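PDB 5H0M: HNH endonuclease from Geobacillus virus E2, which nicks DNA, probably by metal-assisted phosphodiester hydrolysis as in other HNH nucleases, and holds a zinc ion that is probably structural. Local coordinates for residues A[53-58]-A[95-100]. Residues are numbered along the deposited sequence; the frame is centred on the assembly and turned at random.
Sequences RAFYHS and TPLLVD
Leu97 rests its forked end against the ring of Phe55 and the hydroxyl end of Tyr56, and its two methyls divide the work. CD2 does most of the touching: it lies 3.7 Å from CD2 of Phe55 and 3.4 Å from OH of Tyr56, the latter by van der Waals contact alone, with CZ and CE2 of the tyrosine almost as near. CD1 stands over one face of the Phe55 ring, near the rim, 4.1 Å from Phe55 CD2. A branched leucine suits this place because one side chain can meet two aromatic groups at once. With CG anti to the backbone N (chi1 -177°), the fork reaches from the loop toward helix 41-55, where Ala52 also touches it. In the fold, the contact joins the C-terminal part of that helix and the turn after it to the loop between strands 90-93 and 110-113, which with helix 115-129 form the ββα-metal (His-Me finger) motif. Phe55, wholly apolar, fits the buried side, and Arg104, Leu105 and Trp61 pack on it as well. Tyr56 approaches Leu97 from the opposite direction, its ring oblique to the methyl; being amphipathic, it suits an exposed position. Phe55 CD2 lies over one face of the tyrosine, near its rim. These two are the first residues of a type I turn running to Ser58, where Phe55 O accepts from both Ser58 N and Ser58 OG.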
loop_
_atom_site.group_PDB
_atom_site.type_symbol
_atom_site.label_atom_id
_atom_site.label_comp_id
_atom_site.label_asym_id
_atom_site.label_seq_id
_atom_site.Cartn_x
_atom_site.Cartn_y
_atom_site.Cartn_z
ATOM N N ARG A 53 6.159 10.378 3.061
ATOM C CA ARG A 53 7.439 9.849 3.506
ATOM C C ARG A 53 7.426 9.561 4.997
ATOM O O ARG A 53 7.835 8.483 5.435
ATOM C CB ARG A 53 8.574 10.824 3.215
ATOM C CG ARG A 53 8.945 10.987 1.763
ATOM C CD ARG A 53 9.976 12.092 1.693
ATOM N NE ARG A 53 10.367 12.465 0.346
ATOM C CZ ARG A 53 11.487 12.061 -0.256
ATOM N NH1 ARG A 53 12.312 11.217 0.352
ATOM N NH2 ARG A 53 11.763 12.496 -1.467
ATOM N N ALA A 54 6.930 10.519 5.776
ATOM C CA ALA A 54 6.887 10.399 7.225
ATOM C C ALA A 54 5.966 9.277 7.670
ATOM O O ALA A 54 6.223 8.604 8.674
ATOM C CB ALA A 54 6.458 11.712 7.864
ATOM N N PHE A 55 4.902 9.053 6.910
ATOM C CA PHE A 55 3.929 8.024 7.261
ATOM C C PHE A 55 4.566 6.641 7.414
ATOM O O PHE A 55 4.260 5.888 8.341
ATOM C CB PHE A 55 2.808 7.979 6.229
ATOM C CG PHE A 55 1.815 6.883 6.462
ATOM C CD1 PHE A 55 0.865 7.009 7.457
ATOM C CD2 PHE A 55 1.861 5.718 5.713
ATOM C CE1 PHE A 55 -0.053 5.999 7.698
ATOM C CE2 PHE A 55 0.947 4.703 5.950
ATOM C CZ PHE A 55 -0.003 4.843 6.932
ATOM N N TYR A 56 5.464 6.304 6.512
ATOM C CA TYR A 56 6.054 4.966 6.532
ATOM C C TYR A 56 6.972 4.741 7.720
ATOM O O TYR A 56 7.265 3.591 8.052
ATOM C CB TYR A 56 6.786 4.687 5.226
ATOM C CG TYR A 56 5.860 4.630 4.024
ATOM C CD1 TYR A 56 4.953 3.588 3.865
ATOM C CD2 TYR A 56 5.896 5.606 3.058
ATOM C CE1 TYR A 56 4.108 3.524 2.756
ATOM C CE2 TYR A 56 5.058 5.551 1.956
ATOM C CZ TYR A 56 4.182 4.519 1.804
ATOM O OH TYR A 56 3.364 4.497 0.672
ATOM N N HIS A 57 7.389 5.834 8.366
ATOM C CA HIS A 57 8.161 5.761 9.608
ATOM C C HIS A 57 7.295 5.735 10.848
ATOM O O HIS A 57 7.818 5.564 11.948
ATOM C CB HIS A 57 9.070 6.978 9.731
ATOM C CG HIS A 57 10.140 7.032 8.700
ATOM N ND1 HIS A 57 11.338 6.363 8.831
ATOM C CD2 HIS A 57 10.183 7.659 7.500
ATOM C CE1 HIS A 57 12.085 6.601 7.767
ATOM N NE2 HIS A 57 11.410 7.386 6.949
ATOM N N SER A 58 5.989 5.915 10.694
ATOM C CA SER A 58 5.113 6.142 11.828
ATOM C C SER A 58 4.832 4.880 12.616
ATOM O O SER A 58 4.790 3.776 12.068
ATOM C CB SER A 58 3.789 6.779 11.393
ATOM O OG SER A 58 2.958 5.835 10.724
ATOM N N THR A 95 -5.961 1.802 -2.946
ATOM C CA THR A 95 -5.917 3.197 -3.383
ATOM C C THR A 95 -4.614 3.765 -2.838
ATOM O O THR A 95 -4.416 3.782 -1.621
ATOM C CB THR A 95 -7.097 3.989 -2.840
ATOM O OG1 THR A 95 -8.320 3.377 -3.273
ATOM C CG2 THR A 95 -7.056 5.430 -3.320
ATOM N N PRO A 96 -3.711 4.194 -3.718
ATOM C CA PRO A 96 -2.389 4.588 -3.230
ATOM C C PRO A 96 -2.432 5.685 -2.173
ATOM O O PRO A 96 -3.326 6.534 -2.156
ATOM C CB PRO A 96 -1.679 5.078 -4.493
ATOM C CG PRO A 96 -2.334 4.320 -5.598
ATOM C CD PRO A 96 -3.775 4.196 -5.194
ATOM N N LEU A 97 -1.440 5.660 -1.288
ATOM C CA LEU A 97 -1.326 6.638 -0.235
ATOM C C LEU A 97 -1.375 8.078 -0.737
ATOM O O LEU A 97 -2.033 8.925 -0.132
ATOM C CB LEU A 97 -0.017 6.391 0.525
ATOM C CG LEU A 97 0.247 7.283 1.724
ATOM C CD1 LEU A 97 -0.775 7.039 2.817
ATOM C CD2 LEU A 97 1.664 7.026 2.231
ATOM N N LEU A 98 -0.686 8.339 -1.839
ATOM C CA LEU A 98 -0.603 9.686 -2.400
ATOM C C LEU A 98 -1.860 10.083 -3.155
ATOM O O LEU A 98 -2.024 11.246 -3.516
ATOM C CB LEU A 98 0.640 9.797 -3.288
ATOM C CG LEU A 98 1.977 9.885 -2.538
ATOM C CD1 LEU A 98 3.147 9.596 -3.468
ATOM C CD2 LEU A 98 2.108 11.255 -1.896
ATOM N N VAL A 99 -2.733 9.112 -3.409
ATOM C CA VAL A 99 -4.021 9.375 -4.066
ATOM C C VAL A 99 -5.116 9.708 -3.047
ATOM O O VAL A 99 -5.951 10.587 -3.283
ATOM C CB VAL A 99 -4.422 8.183 -4.960
ATOM C CG1 VAL A 99 -5.863 8.296 -5.452
ATOM C CG2 VAL A 99 -3.468 8.073 -6.131
ATOM N N ASP A 100 -5.141 9.006 -1.915
ATOM C CA ASP A 100 -6.129 9.281 -0.871
ATOM C C ASP A 100 -5.534 9.080 0.526
ATOM O O ASP A 100 -5.494 7.975 1.066
ATOM C CB ASP A 100 -7.377 8.421 -1.038
ATOM C CG ASP A 100 -8.534 8.897 -0.176
ATOM O OD1 ASP A 100 -8.296 9.636 0.823
ATOM O OD2 ASP A 100 -9.701 8.528 -0.476
#